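Local coordinates for protein succinate-semialdehyde dehydrogenase (Streptococcus pyogenes MGAS1882, PDB 4OGD) that oxidises succinic semialdehyde to succinate with NADP+ as the cofactor, as a member of the aldehyde dehydrogenase family, at residues 126-131 and 201-206; 384-389 and 430-435; 259-264 and 360-365; 327-332 and 346-351. All coordinates share one frame; numbering follows the deposited sequence.

Interaction 1. Residues 126-131 and 201-206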
loop_
_atom_site.group_PDB
_atom_site.type_symbol
_atom_site.label_atom_id
_atom_site.label_comp_id
_atom_site.label_asym_id
_atom_site.label_seq_id
_atom_site.Cartn_x
_atom_site.Cartn_y
_atom_site.Cartn_z
ATOM N N LEU A 126 -7.689 -4.645 -10.843
ATOM C CA LEU A 126 -8.462 -3.587 -11.486
ATOM C C LEU A 126 -7.623 -2.328 -11.624
ATOM O O LEU A 126 -7.138 -1.780 -10.627
ATOM C CB LEU A 126 -9.728 -3.262 -10.685
ATOM C CG LEU A 126 -10.458 -1.995 -11.133
ATOM C CD1 LEU A 126 -11.007 -2.115 -12.554
ATOM C CD2 LEU A 126 -11.581 -1.635 -10.163
ATOM N N ALA A 127 -7.459 -1.872 -12.861
ATOM C CA ALA A 127 -6.798 -0.605 -13.130
ATOM C C ALA A 127 -7.851 0.421 -13.513
ATOM O O ALA A 127 -8.690 0.167 -14.382
ATOM C CB ALA A 127 -5.764 -0.765 -14.248
ATOM N N VAL A 128 -7.830 1.565 -12.837
ATOM C CA VAL A 128 -8.727 2.665 -13.169
ATOM C C VAL A 128 -7.835 3.794 -13.667
ATOM O O VAL A 128 -7.015 4.306 -12.913
ATOM C CB VAL A 128 -9.544 3.124 -11.947
ATOM C CG1 VAL A 128 -10.501 4.241 -12.343
ATOM C CG2 VAL A 128 -10.310 1.951 -11.351
ATOM N N GLU A 129 -7.967 4.143 -14.948
ATOM C CA GLU A 129 -7.028 5.049 -15.610
ATOM C C GLU A 129 -7.731 6.247 -16.246
ATOM O O GLU A 129 -8.922 6.176 -16.567
ATOM C CB GLU A 129 -6.187 4.271 -16.642
ATOM C CG GLU A 129 -5.450 3.057 -16.051
ATOM C CD GLU A 129 -4.509 3.409 -14.903
ATOM O OE1 GLU A 129 -4.048 4.569 -14.834
ATOM O OE2 GLU A 129 -4.222 2.514 -14.061
ATOM N N PRO A 130 -7.003 7.363 -16.405
ATOM C CA PRO A 130 -7.615 8.632 -16.799
ATOM C C PRO A 130 -7.301 9.044 -18.236
ATOM O O PRO A 130 -6.444 8.450 -18.897
ATOM C CB PRO A 130 -6.959 9.608 -15.827
ATOM C CG PRO A 130 -5.549 9.101 -15.749
ATOM C CD PRO A 130 -5.638 7.577 -15.886
ATOM N N TRP A 131 -7.986 10.081 -18.707
ATOM C CA TRP A 131 -7.885 10.506 -20.106
ATOM C C TRP A 131 -6.632 11.289 -20.489
ATOM O O TRP A 131 -6.342 11.442 -21.682
ATOM C CB TRP A 131 -9.121 11.330 -20.496
ATOM C CG TRP A 131 -9.391 12.450 -19.536
ATOM C CD1 TRP A 131 -10.291 12.448 -18.513
ATOM C CD2 TRP A 131 -8.737 13.727 -19.495
ATOM N NE1 TRP A 131 -10.243 13.645 -17.836
ATOM C CE2 TRP A 131 -9.299 14.448 -18.422
ATOM C CE3 TRP A 131 -7.735 14.334 -20.264
ATOM C CZ2 TRP A 131 -8.887 15.742 -18.099
ATOM C CZ3 TRP A 131 -7.324 15.609 -19.938
ATOM C CH2 TRP A 131 -7.897 16.303 -18.864
ATOM N N VAL A 201 -7.919 -8.659 -6.564
ATOM C CA VAL A 201 -7.031 -8.655 -5.403
ATOM C C VAL A 201 -6.266 -7.355 -5.201
ATOM O O VAL A 201 -5.396 -7.262 -4.332
ATOM C CB VAL A 201 -6.014 -9.815 -5.481
ATOM C CG1 VAL A 201 -6.748 -11.148 -5.623
ATOM C CG2 VAL A 201 -5.041 -9.606 -6.642
ATOM N N GLY A 202 -6.583 -6.348 -6.001
ATOM C CA GLY A 202 -5.878 -5.087 -5.910
ATOM C C GLY A 202 -6.480 -4.095 -6.872
ATOM O O GLY A 202 -7.047 -4.473 -7.901
ATOM N N VAL A 203 -6.367 -2.819 -6.530
ATOM C CA VAL A 203 -6.843 -1.758 -7.408
ATOM C C VAL A 203 -5.758 -0.696 -7.543
ATOM O O VAL A 203 -5.277 -0.159 -6.548
ATOM C CB VAL A 203 -8.130 -1.094 -6.871
ATOM C CG1 VAL A 203 -8.640 -0.082 -7.874
ATOM C CG2 VAL A 203 -9.208 -2.146 -6.572
ATOM N N CYS A 204 -5.362 -0.395 -8.776
ATOM C CA CYS A 204 -4.447 0.720 -9.004
ATOM C C CYS A 204 -5.199 1.806 -9.747
ATOM O O CYS A 204 -5.841 1.548 -10.765
ATOM C CB CYS A 204 -3.190 0.285 -9.777
ATOM S SG CYS A 204 -3.517 -0.644 -11.305
ATOM N N LEU A 205 -5.135 3.025 -9.231
ATOM C CA LEU A 205 -5.834 4.127 -9.865
ATOM C C LEU A 205 -4.904 5.284 -10.146
ATOM O O LEU A 205 -4.067 5.644 -9.319
ATOM C CB LEU A 205 -6.994 4.613 -8.984
ATOM C CG LEU A 205 -7.836 5.780 -9.518
ATOM C CD1 LEU A 205 -9.285 5.612 -9.091
ATOM C CD2 LEU A 205 -7.316 7.151 -9.054
ATOM N N THR A 206 -5.082 5.865 -11.324
ATOM C CA THR A 206 -4.489 7.145 -11.662
ATOM C C THR A 206 -5.637 8.055 -12.053
ATOM O O THR A 206 -6.494 7.676 -12.850
ATOM C CB THR A 206 -3.513 7.002 -12.833
ATOM O OG1 THR A 206 -2.472 6.091 -12.459
ATOM C CG2 THR A 206 -2.890 8.349 -13.156
HETATM O O HOH W 1 -2.700 3.271 -11.986
#
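Val128 and Leu205 pair side by side on neighbouring parallel strands, 124-128 and 200-206, in the middle of the Rossmann-type sheet of this NADP+-dependent enzyme. The pairing is regular: Leu126 N gives to Gly202 O, Cys204 N to Leu126 O, Val128 N to Cys204 O and Thr206 N to Val128 O, and CA-H...O contacts such as Val203 CA to Leu126 O (3.2 Å) alternate with these bonds. Followed outward, Leu205 first sets CB 3.9 Å from Val128 O and CG 4.0 Å from Val128 CB. With CG anti to the backbone N (chi1 180°), the branch CD1 comes 3.7 Å from Val128 CG1. Leu126 and Val203 lie side by side on that same face. On the other face Ala127 CB rests against Cys204 SG, 3.7 Å away. Strands 152-155 and 225-229 border the pair, and Gln137 of helix 136-148 lies against Glu129, Pro130 and Thr206. Farther along, Pro130 CD sits 3.2 Å from Thr206 O. The chain of Glu129, bent at chi2 (-58°), folds back beside Thr206, and one water joins Glu129 OE2 (2.7 Å) to Thr206 OG1 (2.9 Å).

Interaction 2. Residues 384-389 and 430-435; sequences SNYGLG and KHSGYG
Ser432 bonds residues 384-389 of the same chain through its side-chain oxygen: its OG receives Gly387 N at 2.9 Å along a nearly straight N-H (167°). OG also bonds Gly231 O, so the hydroxyl is held between two backbone groups. Set anti to its own carbonyl carbon (chi1 -66°), OG points at Gly387 N; it also lies 3.5 Å from Leu388 CB and at the edge of the Tyr386 ring, near its plane. One residue back, His431 N bonds Asn385 O at 2.8 Å, and Asn385 CB lies over one face of the imidazole, offset toward its rim; His431 ND1 is bonded to Glu209. Lys430, extended beyond CG, runs past the opposing carbonyls, with CD 3.4 Å from Ser384 O. Its NZ forms a salt bridge with Glu408, binds one water shared with Ser384 O and another shared with Tyr386 O, and reaches Ser384 O itself only weakly. Ser384 OG accepts from Tyr386 N at 3.0 Å, an ST turn. Leu223 of the second subunit packs on His431, and Lys198 of that subunit on Asn385. Lys430 to Gly433 form a type I beta turn, which leads from the short, weakly bonded antiparallel pair 386-387/429-430 into strand 433-434, the antiparallel strand that is outermost in the Rossmann-type sheet within this chain.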
loop_
_atom_site.group_PDB
_atom_site.type_symbol
_atom_site.label_atom_id
_atom_site.label_comp_id
_atom_site.label_asym_id
_atom_site.label_seq_id
_atom_site.Cartn_x
_atom_site.Cartn_y
_atom_site.Cartn_z
ATOM N N SER A 384 0.992 22.886 0.880
ATOM C CA SER A 384 0.202 22.346 -0.220
ATOM C C SER A 384 -0.442 21.044 0.220
ATOM O O SER A 384 0.148 20.288 0.994
ATOM C CB SER A 384 1.116 22.076 -1.415
ATOM O OG SER A 384 0.381 21.572 -2.519
ATOM N N ASN A 385 -1.658 20.798 -0.257
ATOM C CA ASN A 385 -2.312 19.513 -0.063
ATOM C C ASN A 385 -1.787 18.472 -1.034
ATOM O O ASN A 385 -2.127 17.302 -0.931
ATOM C CB ASN A 385 -3.817 19.648 -0.250
ATOM C CG ASN A 385 -4.455 20.464 0.844
ATOM O OD1 ASN A 385 -4.084 20.337 2.008
ATOM N ND2 ASN A 385 -5.406 21.316 0.477
ATOM N N TYR A 386 -0.947 18.910 -1.964
ATOM C CA TYR A 386 -0.361 18.023 -2.962
ATOM C C TYR A 386 1.122 17.848 -2.717
ATOM O O TYR A 386 1.744 18.617 -1.987
ATOM C CB TYR A 386 -0.567 18.617 -4.353
ATOM C CG TYR A 386 -2.010 18.897 -4.674
ATOM C CD1 TYR A 386 -2.566 20.143 -4.432
ATOM C CD2 TYR A 386 -2.818 17.902 -5.212
ATOM C CE1 TYR A 386 -3.894 20.401 -4.724
ATOM C CE2 TYR A 386 -4.144 18.147 -5.504
ATOM C CZ TYR A 386 -4.672 19.400 -5.264
ATOM O OH TYR A 386 -5.991 19.647 -5.557
ATOM N N GLY A 387 1.705 16.833 -3.341
ATOM C CA GLY A 387 3.140 16.656 -3.262
ATOM C C GLY A 387 3.562 15.619 -4.276
ATOM O O GLY A 387 4.031 14.545 -3.912
ATOM N N LEU A 388 3.391 15.934 -5.556
ATOM C CA LEU A 388 3.691 14.951 -6.591
ATOM C C LEU A 388 5.086 15.150 -7.156
ATOM O O LEU A 388 5.983 14.333 -6.917
ATOM C CB LEU A 388 2.649 14.995 -7.714
ATOM C CG LEU A 388 2.833 13.915 -8.788
ATOM C CD1 LEU A 388 2.835 12.495 -8.215
ATOM C CD2 LEU A 388 1.711 14.058 -9.793
ATOM N N GLY A 389 5.268 16.240 -7.898
ATOM C CA GLY A 389 6.560 16.556 -8.477
ATOM C C GLY A 389 7.062 17.923 -8.053
ATOM O O GLY A 389 6.868 18.346 -6.916
ATOM N N LYS A 430 0.811 13.039 0.302
ATOM C CA LYS A 430 -0.359 13.879 0.593
ATOM C C LYS A 430 -1.524 13.532 -0.344
ATOM O O LYS A 430 -1.781 12.343 -0.585
ATOM C CB LYS A 430 0.006 15.377 0.571
ATOM C CG LYS A 430 1.115 15.731 1.577
ATOM C CD LYS A 430 1.446 17.231 1.579
ATOM C CE LYS A 430 2.669 17.541 2.456
ATOM N NZ LYS A 430 3.010 19.016 2.424
ATOM N N HIS A 431 -2.230 14.531 -0.874
ATOM C CA HIS A 431 -3.367 14.238 -1.757
ATOM C C HIS A 431 -2.947 13.859 -3.172
ATOM O O HIS A 431 -3.805 13.663 -4.042
ATOM C CB HIS A 431 -4.356 15.406 -1.841
ATOM C CG HIS A 431 -5.141 15.637 -0.589
ATOM N ND1 HIS A 431 -6.477 15.971 -0.605
ATOM C CD2 HIS A 431 -4.776 15.603 0.714
ATOM C CE1 HIS A 431 -6.905 16.121 0.636
ATOM N NE2 HIS A 431 -5.892 15.906 1.455
ATOM N N SER A 432 -1.642 13.761 -3.413
ATOM C CA SER A 432 -1.160 13.266 -4.699
ATOM C C SER A 432 -1.128 11.742 -4.721
ATOM O O SER A 432 -0.850 11.144 -5.763
ATOM C CB SER A 432 0.233 13.826 -5.018
ATOM O OG SER A 432 0.167 15.221 -5.216
ATOM N N GLY A 433 -1.395 11.125 -3.571
ATOM C CA GLY A 433 -1.533 9.676 -3.505
ATOM C C GLY A 433 -0.456 8.959 -2.714
ATOM O O GLY A 433 0.162 9.526 -1.802
ATOM N N TYR A 434 -0.262 7.684 -3.042
ATOM C CA TYR A 434 0.745 6.848 -2.388
ATOM C C TYR A 434 1.064 5.659 -3.280
ATOM O O TYR A 434 0.286 5.315 -4.183
ATOM C CB TYR A 434 0.277 6.359 -1.004
ATOM C CG TYR A 434 -1.124 5.793 -0.994
ATOM C CD1 TYR A 434 -1.373 4.498 -1.436
ATOM C CD2 TYR A 434 -2.196 6.567 -0.566
ATOM C CE1 TYR A 434 -2.655 3.980 -1.455
ATOM C CE2 TYR A 434 -3.474 6.061 -0.566
ATOM C CZ TYR A 434 -3.697 4.770 -1.013
ATOM O OH TYR A 434 -4.975 4.261 -1.021
ATOM N N GLY A 435 2.208 5.029 -3.025
ATOM C CA GLY A 435 2.697 3.983 -3.908
ATOM C C GLY A 435 3.518 4.599 -5.028
ATOM O O GLY A 435 3.540 5.821 -5.217
HETATM O O HOH W 2 0.993 20.355 4.019
HETATM O O HOH W 3 3.824 19.263 -0.345
#

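Interaction 3. Residues 259-264 and 360-365; sequences AGQVCT and EIFGPV
Phe362 lays one face of its ring against the backbone of Gln261 and Val262, and through this packing of ring face on backbone it buries more surface in the contact than any other residue. Gln261 C stands 3.5 Å above the ring plane and Val262 N 3.7 Å, both offset toward the rim, while Gln261 CB covers the CD1-CE1 side at 3.8 Å from CD1. The ring reaches this place with chi1 at -135°, away from a staggered position. At the start of the first loop, Ala259 O lies 3.3 Å from Pro364 CD and makes a CA-H...O contact with Gly363, and Gly260 CA comes within 3.6 Å of Gly363 O. Inverse gamma turns centred on Gln261, Phe362 and Pro364 kink both loops. The polar link between them is a water, which donates to Gln261 OE1 (2.7 Å) and to Phe362 O (2.8 Å); OE1 also takes Ser306 N, and Gln261 NE2 bonds Asn258 O. Glu360 OE2 is 4.0 Å from Cys263 CA but is salt-bridged to Lys267, which also bonds Val262 O. Cys263 N is buried here with no partner in the model. The sequence around Cys263 matches the segment that carries the nucleophilic cysteine in aldehyde dehydrogenases, so the contact probably borders the active site. Arg255, from the end of helix 244-256, bonds Ile361 O and Val365 O, and Gln317 of helix 308-323 bonds Glu360 O where the second loop runs toward strand 365-371.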
loop_
_atom_site.group_PDB
_atom_site.type_symbol
_atom_site.label_atom_id
_atom_site.label_comp_id
_atom_site.label_asym_id
_atom_site.label_seq_id
_atom_site.Cartn_x
_atom_site.Cartn_y
_atom_site.Cartn_z
ATOM N N ALA A 259 -1.511 20.951 -22.879
ATOM C CA ALA A 259 -2.336 22.093 -22.484
ATOM C C ALA A 259 -2.449 22.254 -20.972
ATOM O O ALA A 259 -3.454 22.754 -20.462
ATOM C CB ALA A 259 -3.737 22.022 -23.144
ATOM N N GLY A 260 -1.412 21.831 -20.257
ATOM C CA GLY A 260 -1.373 21.982 -18.810
ATOM C C GLY A 260 -2.120 20.902 -18.054
ATOM O O GLY A 260 -2.178 20.937 -16.825
ATOM N N GLN A 261 -2.672 19.935 -18.786
ATOM C CA GLN A 261 -3.490 18.884 -18.193
ATOM C C GLN A 261 -2.611 17.726 -17.725
ATOM O O GLN A 261 -2.765 16.587 -18.171
ATOM C CB GLN A 261 -4.512 18.399 -19.219
ATOM C CG GLN A 261 -5.362 19.531 -19.806
ATOM C CD GLN A 261 -6.251 19.044 -20.934
ATOM O OE1 GLN A 261 -7.476 18.969 -20.792
ATOM N NE2 GLN A 261 -5.638 18.698 -22.064
ATOM N N VAL A 262 -1.678 18.028 -16.828
ATOM C CA VAL A 262 -0.659 17.059 -16.437
ATOM C C VAL A 262 -0.547 17.134 -14.930
ATOM O O VAL A 262 -0.433 18.230 -14.372
ATOM C CB VAL A 262 0.704 17.394 -17.086
ATOM C CG1 VAL A 262 1.767 16.370 -16.702
ATOM C CG2 VAL A 262 0.576 17.440 -18.597
ATOM N N CYS A 263 -0.616 15.986 -14.262
ATOM C CA CYS A 263 -0.521 15.981 -12.808
ATOM C C CYS A 263 0.804 16.584 -12.333
ATOM O O CYS A 263 0.858 17.206 -11.269
ATOM C CB CYS A 263 -0.706 14.563 -12.268
ATOM S SG CYS A 263 0.387 13.354 -13.007
ATOM N N THR A 264 1.857 16.420 -13.138
ATOM C CA THR A 264 3.170 16.994 -12.846
ATOM C C THR A 264 3.467 18.265 -13.660
ATOM O O THR A 264 4.634 18.616 -13.888
ATOM C CB THR A 264 4.309 15.968 -13.083
ATOM O OG1 THR A 264 4.135 15.347 -14.363
ATOM C CG2 THR A 264 4.311 14.897 -11.997
ATOM N N GLU A 360 -5.474 22.808 -7.652
ATOM C CA GLU A 360 -4.856 22.426 -8.920
ATOM C C GLU A 360 -5.716 22.889 -10.089
ATOM O O GLU A 360 -6.908 22.574 -10.147
ATOM C CB GLU A 360 -4.697 20.901 -8.982
ATOM C CG GLU A 360 -4.237 20.382 -10.336
ATOM C CD GLU A 360 -4.140 18.870 -10.376
ATOM O OE1 GLU A 360 -5.001 18.206 -9.761
ATOM O OE2 GLU A 360 -3.198 18.347 -11.013
ATOM N N ILE A 361 -5.118 23.640 -11.015
ATOM C CA ILE A 361 -5.793 24.031 -12.251
ATOM C C ILE A 361 -5.292 23.158 -13.401
ATOM O O ILE A 361 -4.119 23.237 -13.794
ATOM C CB ILE A 361 -5.547 25.510 -12.598
ATOM C CG1 ILE A 361 -6.024 26.427 -11.468
ATOM C CG2 ILE A 361 -6.293 25.873 -13.880
ATOM C CD1 ILE A 361 -5.778 27.905 -11.748
ATOM N N PHE A 362 -6.182 22.325 -13.928
ATOM C CA PHE A 362 -5.820 21.349 -14.958
ATOM C C PHE A 362 -5.998 21.958 -16.348
ATOM O O PHE A 362 -6.799 21.484 -17.166
ATOM C CB PHE A 362 -6.672 20.081 -14.790
ATOM C CG PHE A 362 -5.893 18.791 -14.883
ATOM C CD1 PHE A 362 -6.190 17.853 -15.863
ATOM C CD2 PHE A 362 -4.881 18.509 -13.973
ATOM C CE1 PHE A 362 -5.482 16.640 -15.941
ATOM C CE2 PHE A 362 -4.169 17.314 -14.038
ATOM C CZ PHE A 362 -4.467 16.379 -15.029
ATOM N N GLY A 363 -5.239 23.015 -16.604
ATOM C CA GLY A 363 -5.287 23.720 -17.874
ATOM C C GLY A 363 -4.105 24.654 -17.993
ATOM O O GLY A 363 -3.216 24.648 -17.144
ATOM N N PRO A 364 -4.085 25.476 -19.053
ATOM C CA PRO A 364 -2.903 26.272 -19.395
ATOM C C PRO A 364 -2.826 27.569 -18.610
ATOM O O PRO A 364 -2.809 28.645 -19.207
ATOM C CB PRO A 364 -3.121 26.583 -20.876
ATOM C CG PRO A 364 -4.612 26.597 -21.030
ATOM C CD PRO A 364 -5.131 25.550 -20.088
ATOM N N VAL A 365 -2.770 27.461 -17.286
ATOM C CA VAL A 365 -2.796 28.632 -16.426
ATOM C C VAL A 365 -1.519 28.739 -15.613
ATOM O O VAL A 365 -1.312 27.984 -14.662
ATOM C CB VAL A 365 -4.012 28.609 -15.478
ATOM C CG1 VAL A 365 -4.043 29.866 -14.625
ATOM C CG2 VAL A 365 -5.306 28.467 -16.273
HETATM O O HOH W 4 -8.506 19.699 -18.404
#

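Interaction 4. Residues 327-332 and 346-351; sequences ELVYGG and IIAGLT
Val329 and Tyr330 both give their N-H to one carbonyl oxygen, Ile346 O, at 2.9 Å and 3.3 Å, arriving from the same face of its plane. This is a classic beta bulge in an antiparallel pair: Val329 takes helix-like backbone angles (-84°/-42°), and the register shifts by one residue between Leu328 and Tyr330. The bulge is the tightly filled part. Val329 CB lies 3.8 Å from Ile346 CG2, its CG2 equally far from Ala348 CB, and Tyr330 CB packs 4.0 Å from Ile346 CD1. With CG anti to the backbone N (chi1 171°), the tyrosine ring leads away from strand 345-348 while CB stays in contact. Paired backbone bonds flank the bulge: Ile346 N reaches Tyr330 O on one side, and Glu327 and Ala348 exchange both backbone bonds on the other, Glu327 N standing above the carbonyl plane of Ala348 at 2.8 Å from its O. The Leu328-Ile347 face is looser, CD1 of the leucine coming only to 4.4 Å from CG2 of the isoleucine. Glu327 and Leu328 are both exposed to solvent; of the glutamate side chain, CB approaches Ala348 O. Strand 327-330 is the outermost strand of a seven-stranded mixed sheet within this chain, and Ile347 bonds Gly366 and Ile368 of strand 365-371, which continues the sheet inward. Leu328 and Ile347 meet helix 308-323 on one face, whereas Tyr330, Ile346 and Ala348 pack against helix 276-288 on the other.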
loop_
_atom_site.group_PDB
_atom_site.type_symbol
_atom_site.label_atom_id
_atom_site.label_comp_id
_atom_site.label_asym_id
_atom_site.label_seq_id
_atom_site.Cartn_x
_atom_site.Cartn_y
_atom_site.Cartn_z
ATOM N N GLU A 327 -4.310 38.804 -9.575
ATOM C CA GLU A 327 -4.031 39.695 -10.694
ATOM C C GLU A 327 -3.986 38.926 -12.010
ATOM O O GLU A 327 -3.302 37.905 -12.110
ATOM C CB GLU A 327 -2.701 40.431 -10.484
ATOM C CG GLU A 327 -2.300 41.293 -11.678
ATOM C CD GLU A 327 -0.932 41.933 -11.528
ATOM O OE1 GLU A 327 -0.208 41.611 -10.558
ATOM O OE2 GLU A 327 -0.577 42.768 -12.387
ATOM N N LEU A 328 -4.715 39.415 -13.014
ATOM C CA LEU A 328 -4.610 38.858 -14.360
ATOM C C LEU A 328 -3.398 39.461 -15.050
ATOM O O LEU A 328 -3.401 40.634 -15.436
ATOM C CB LEU A 328 -5.880 39.102 -15.181
ATOM C CG LEU A 328 -5.891 38.450 -16.573
ATOM C CD1 LEU A 328 -5.784 36.933 -16.477
ATOM C CD2 LEU A 328 -7.140 38.828 -17.350
ATOM N N VAL A 329 -2.352 38.656 -15.185
ATOM C CA VAL A 329 -1.089 39.106 -15.756
ATOM C C VAL A 329 -1.112 39.037 -17.278
ATOM O O VAL A 329 -0.631 39.943 -17.966
ATOM C CB VAL A 329 0.085 38.270 -15.206
ATOM C CG1 VAL A 329 1.367 38.550 -15.970
ATOM C CG2 VAL A 329 0.276 38.527 -13.711
ATOM N N TYR A 330 -1.680 37.958 -17.804
ATOM C CA TYR A 330 -1.728 37.757 -19.249
ATOM C C TYR A 330 -2.873 36.840 -19.642
ATOM O O TYR A 330 -3.205 35.908 -18.913
ATOM C CB TYR A 330 -0.408 37.170 -19.763
ATOM C CG TYR A 330 -0.495 36.753 -21.215
ATOM C CD1 TYR A 330 -0.407 37.698 -22.229
ATOM C CD2 TYR A 330 -0.697 35.421 -21.571
ATOM C CE1 TYR A 330 -0.502 37.333 -23.547
ATOM C CE2 TYR A 330 -0.799 35.047 -22.890
ATOM C CZ TYR A 330 -0.697 36.006 -23.873
ATOM O OH TYR A 330 -0.792 35.639 -25.191
ATOM N N GLY A 331 -3.475 37.106 -20.799
ATOM C CA GLY A 331 -4.451 36.200 -21.371
ATOM C C GLY A 331 -5.824 36.316 -20.748
ATOM O O GLY A 331 -6.309 37.419 -20.473
ATOM N N GLY A 332 -6.462 35.171 -20.539
ATOM C CA GLY A 332 -7.779 35.138 -19.933
ATOM C C GLY A 332 -8.891 35.567 -20.871
ATOM O O GLY A 332 -10.027 35.757 -20.444
ATOM N N ILE A 346 -2.009 33.820 -17.393
ATOM C CA ILE A 346 -1.107 33.910 -16.254
ATOM C C ILE A 346 -1.770 34.722 -15.157
ATOM O O ILE A 346 -2.281 35.811 -15.413
ATOM C CB ILE A 346 0.237 34.574 -16.624
ATOM C CG1 ILE A 346 0.910 33.796 -17.758
ATOM C CG2 ILE A 346 1.159 34.648 -15.396
ATOM C CD1 ILE A 346 2.136 34.473 -18.344
ATOM N N ILE A 347 -1.771 34.181 -13.944
ATOM C CA ILE A 347 -2.252 34.921 -12.782
ATOM C C ILE A 347 -1.162 35.056 -11.728
ATOM O O ILE A 347 -0.222 34.268 -11.679
ATOM C CB ILE A 347 -3.476 34.257 -12.145
ATOM C CG1 ILE A 347 -3.145 32.824 -11.703
ATOM C CG2 ILE A 347 -4.653 34.296 -13.112
ATOM C CD1 ILE A 347 -4.270 32.126 -10.944
ATOM N N ALA A 348 -1.296 36.074 -10.885
ATOM C CA ALA A 348 -0.371 36.282 -9.782
ATOM C C ALA A 348 -1.153 36.879 -8.620
ATOM O O ALA A 348 -2.381 36.971 -8.678
ATOM C CB ALA A 348 0.772 37.198 -10.209
ATOM N N GLY A 349 -0.455 37.270 -7.560
ATOM C CA GLY A 349 -1.108 37.862 -6.406
ATOM C C GLY A 349 -2.108 36.973 -5.681
ATOM O O GLY A 349 -3.093 37.469 -5.131
ATOM N N LEU A 350 -1.872 35.663 -5.677
ATOM C CA LEU A 350 -2.704 34.765 -4.890
ATOM C C LEU A 350 -2.333 34.877 -3.413
ATOM O O LEU A 350 -1.166 34.739 -3.048
ATOM C CB LEU A 350 -2.540 33.313 -5.359
ATOM C CG LEU A 350 -3.083 32.977 -6.754
ATOM C CD1 LEU A 350 -2.475 31.676 -7.266
ATOM C CD2 LEU A 350 -4.601 32.872 -6.748
ATOM N N THR A 351 -3.330 35.133 -2.572
ATOM C CA THR A 351 -3.143 35.109 -1.127
ATOM C C THR A 351 -3.785 33.847 -0.559
ATOM O O THR A 351 -4.553 33.168 -1.244
ATOM C CB THR A 351 -3.749 36.365 -0.455
ATOM O OG1 THR A 351 -5.163 36.403 -0.685
ATOM C CG2 THR A 351 -3.123 37.617 -1.026
#

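Interaction 1 closes first along the chain; interaction 2 closes last, after interaction 3, whose loop contains all of interaction 4. Interactions 1 and 2 both reach the Rossmann-type sheet, with centres about 17 Å apart, whereas interaction 4 lies at the outer side of the second sheet as counted within this chain, its centre about 35 Å from that of interaction 1. Interaction 3 touches all the others: Trp131 CH2 of interaction 1 packs 3.8 Å from Phe362 CD1, Leu388 CD2 of interaction 2 sits 3.5 Å from Cys263 CB, and Val365 meets Ile347 of interaction 4. Loops 259-264 and 360-365 thus lie between the two sheets, where, by family resemblance, the active site probably lies.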